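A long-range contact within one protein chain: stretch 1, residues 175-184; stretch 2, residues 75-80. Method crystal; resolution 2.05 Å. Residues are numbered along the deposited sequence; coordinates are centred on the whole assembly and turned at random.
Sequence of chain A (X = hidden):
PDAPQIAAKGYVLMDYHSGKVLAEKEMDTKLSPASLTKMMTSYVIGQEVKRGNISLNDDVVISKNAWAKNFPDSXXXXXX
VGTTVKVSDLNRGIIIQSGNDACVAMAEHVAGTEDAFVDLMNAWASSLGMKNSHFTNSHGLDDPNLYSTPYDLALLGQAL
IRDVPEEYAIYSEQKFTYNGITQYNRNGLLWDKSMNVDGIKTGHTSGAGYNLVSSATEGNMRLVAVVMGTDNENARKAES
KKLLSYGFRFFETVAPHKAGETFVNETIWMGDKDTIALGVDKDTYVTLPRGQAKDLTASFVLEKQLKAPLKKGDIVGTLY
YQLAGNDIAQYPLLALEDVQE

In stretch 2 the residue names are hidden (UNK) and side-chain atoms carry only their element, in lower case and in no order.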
# COMPACT_ATOMS: atom_id res chain seq x y z
N LYS A 175 -8.39 -1.39 12.44
CA LYS A 175 -7.39 -1.41 13.49
C LYS A 175 -6.85 -2.78 13.73
O LYS A 175 -7.39 -3.75 13.26
CB LYS A 175 -8.00 -0.93 14.79
CG LYS A 175 -9.12 -1.79 15.35
CD LYS A 175 -9.87 -0.83 16.35
CE LYS A 175 -11.01 -1.48 17.08
NZ LYS A 175 -10.51 -2.38 18.15
N PHE A 176 -5.76 -2.82 14.47
CA PHE A 176 -5.13 -4.07 14.78
C PHE A 176 -4.33 -3.86 16.02
O PHE A 176 -3.66 -2.84 16.17
CB PHE A 176 -4.20 -4.50 13.67
CG PHE A 176 -3.56 -5.82 13.91
CD1 PHE A 176 -4.35 -6.96 13.99
CD2 PHE A 176 -2.18 -5.94 13.92
CE1 PHE A 176 -3.74 -8.20 14.19
CE2 PHE A 176 -1.57 -7.18 14.09
CZ PHE A 176 -2.33 -8.30 14.25
N THR A 177 -4.44 -4.84 16.90
CA THR A 177 -3.73 -4.93 18.13
C THR A 177 -2.68 -6.08 18.10
O THR A 177 -2.98 -7.21 17.73
CB THR A 177 -4.73 -5.23 19.24
OG1 THR A 177 -5.68 -4.18 19.25
CG2 THR A 177 -4.03 -5.31 20.63
N TYR A 178 -1.47 -5.75 18.52
CA TYR A 178 -0.40 -6.70 18.71
C TYR A 178 0.36 -6.34 19.99
O TYR A 178 0.76 -5.17 20.21
CB TYR A 178 0.56 -6.81 17.52
CG TYR A 178 1.65 -7.79 17.82
CD1 TYR A 178 1.39 -9.17 17.90
CD2 TYR A 178 2.93 -7.35 18.09
CE1 TYR A 178 2.40 -10.08 18.22
CE2 TYR A 178 3.93 -8.23 18.43
CZ TYR A 178 3.67 -9.60 18.47
OH TYR A 178 4.68 -10.40 18.81
N ASN A 179 0.49 -7.34 20.87
CA ASN A 179 1.19 -7.22 22.08
C ASN A 179 0.62 -6.08 22.97
O ASN A 179 1.33 -5.42 23.67
CB ASN A 179 2.67 -6.99 21.75
CG ASN A 179 3.59 -7.53 22.82
OD1 ASN A 179 3.30 -8.49 23.49
ND2 ASN A 179 4.70 -6.94 22.95
N GLY A 180 -0.68 -5.90 22.96
CA GLY A 180 -1.35 -4.91 23.79
C GLY A 180 -1.21 -3.51 23.28
O GLY A 180 -1.52 -2.58 23.99
N ILE A 181 -0.75 -3.38 22.05
CA ILE A 181 -0.61 -2.10 21.35
C ILE A 181 -1.58 -2.07 20.16
O ILE A 181 -1.44 -2.89 19.22
CB ILE A 181 0.83 -1.89 20.87
CG1 ILE A 181 1.75 -1.89 22.13
CG2 ILE A 181 0.95 -0.57 20.11
CD1 ILE A 181 3.23 -1.87 21.82
N THR A 182 -2.58 -1.17 20.24
CA THR A 182 -3.61 -1.02 19.23
C THR A 182 -3.26 0.15 18.35
O THR A 182 -2.96 1.22 18.85
CB THR A 182 -4.99 -0.80 19.85
OG1 THR A 182 -5.36 -1.95 20.57
CG2 THR A 182 -6.09 -0.58 18.78
N GLN A 183 -3.28 -0.05 17.03
CA GLN A 183 -2.98 1.01 16.08
C GLN A 183 -4.11 1.00 15.05
O GLN A 183 -4.65 -0.05 14.71
CB GLN A 183 -1.62 0.79 15.43
CG GLN A 183 -0.57 0.44 16.47
CD GLN A 183 0.88 0.49 15.98
OE1 GLN A 183 1.29 1.51 15.48
NE2 GLN A 183 1.68 -0.56 16.24
N TYR A 184 -4.47 2.19 14.62
CA TYR A 184 -5.49 2.41 13.64
C TYR A 184 -4.99 2.50 12.23
O TYR A 184 -3.94 2.99 11.95
CB TYR A 184 -6.32 3.69 13.96
CG TYR A 184 -7.17 3.42 15.15
CD1 TYR A 184 -6.65 3.59 16.43
CD2 TYR A 184 -8.43 2.82 15.02
CE1 TYR A 184 -7.40 3.25 17.57
CE2 TYR A 184 -9.18 2.48 16.14
CZ TYR A 184 -8.66 2.71 17.41
OH TYR A 184 -9.41 2.36 18.49
N UNK A 75 6.76 3.89 11.84
CA UNK A 75 5.74 3.02 12.27
C UNK A 75 6.27 1.56 12.40
O UNK A 75 7.07 1.06 11.56
c UNK A 75 4.59 3.19 11.26
o UNK A 75 3.53 2.38 11.64
N UNK A 76 5.82 0.93 13.49
CA UNK A 76 6.19 -0.44 13.87
C UNK A 76 5.06 -1.24 14.44
O UNK A 76 4.14 -0.69 15.10
c UNK A 76 8.59 0.19 14.66
c UNK A 76 7.21 -0.38 15.00
n UNK A 76 9.21 3.01 16.02
c UNK A 76 9.38 0.48 15.95
c UNK A 76 8.86 1.74 16.68
N UNK A 77 5.14 -2.56 14.23
CA UNK A 77 4.19 -3.49 14.83
C UNK A 77 4.62 -3.81 16.27
O UNK A 77 3.81 -4.23 17.13
c UNK A 77 4.16 -4.77 14.01
c UNK A 77 3.26 -5.88 14.59
c UNK A 77 2.30 -8.40 14.42
s UNK A 77 3.18 -7.20 13.40
N UNK A 78 5.91 -3.58 16.53
CA UNK A 78 6.58 -3.81 17.80
C UNK A 78 6.94 -5.26 18.03
O UNK A 78 6.64 -5.85 19.05
c UNK A 78 7.07 -1.00 19.23
c UNK A 78 7.14 0.35 19.12
c UNK A 78 4.88 0.39 18.36
c UNK A 78 5.88 -3.18 18.98
c UNK A 78 5.91 -1.69 18.91
c UNK A 78 4.83 -1.00 18.45
c UNK A 78 6.04 1.06 18.71
N UNK A 79 7.63 -5.80 17.03
CA UNK A 79 8.02 -7.17 17.05
C UNK A 79 9.39 -7.34 17.71
O UNK A 79 10.27 -6.50 17.54
c UNK A 79 6.46 -8.16 15.36
c UNK A 79 7.86 -7.60 15.57
c UNK A 79 8.98 -8.40 15.00
N UNK A 80 9.54 -8.42 18.47
CA UNK A 80 10.82 -8.73 19.17
C UNK A 80 11.66 -9.90 18.66
O UNK A 80 11.17 -10.99 18.45
c UNK A 80 9.98 -7.79 21.38
o UNK A 80 11.27 -8.16 23.28
c UNK A 80 10.57 -9.00 20.64
o UNK A 80 9.13 -7.68 23.63
c UNK A 80 10.12 -7.89 22.88

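Position 75 carries two side-chain atoms, a carbon and then an oxygen. Its CA-to-CB bond points sideways, and it barely meets stretch 1. One carbon ending in one oxygen is serine. The hydroxyl finds its hydrogen-bonding partner elsewhere in the structure, so a short polar side chain is satisfied here without help from the hairpin.

Position 76 has four carbons in a row ending in a nitrogen, and the chain leads away from stretch 1. This is lysine. What it offers the hairpin is its backbone: the carbonyl O of Lys76 accepts a hydrogen bond from NE2 of Gln183, at 2.7 Å and with an angle of 159° at the hydrogen.

At position 77 the unbranched side chain runs through two carbons, a sulfur and a final carbon, and that terminal carbon lies over a face of the Tyr178 ring and at the edge of the Phe176 ring. This is methionine. CB sets out sideways, but three chi angles near t extend the chain until its end reaches the aromatic residues of stretch 1. Met77 CE lies 3.8 Å from the centroid of the Tyr178 ring, in a CH-pi contact, and approaches Tyr178 CG to 3.5 Å. Met77 CE is also 4.1 Å from Phe176 CE2. A slender, apolar, polarizable chain suits this buried place, where it meets the face of one ring and the edge of another.

Position 78 shows one carbon followed by a ring of six carbons with no further atom attached. The ring meets the end of the Ile181 side chain and, at its edge, the Gln183 amide. It is phenylalanine. Phe78 CD2 lies 3.8 Å from Ile181 CD1, an apolar contact, and 3.9 Å from Gln183 NE2.

Position 79 has one carbon carrying two others, and one of these packs against the Tyr178 ring. The branched side chain is that of valine. Val79 CG2 lies 4.0 Å from Tyr178 CE2, and this compact apolar group fits its buried setting beside the tyrosine.

Position 80 has three carbons, the third bearing two oxygens; its end comes nearer to stretch 1 but makes no significant contact. It is glutamate, whose carboxylate suits an exposed position.

The contact works by laying one side of a hairpin against an irregular segment. A type I' turn from Tyr178 to Ile181 joins the strands, and Phe176, Tyr178, Ile181 and Gln183 all point toward stretch 2. Met77 and Phe78 account for most of the surface that stretch 2 buries here, while the bond from Gln183 NE2 to Lys76 O ties a side chain to the opposing backbone.

Stretch 2 75-80: SKMFVE
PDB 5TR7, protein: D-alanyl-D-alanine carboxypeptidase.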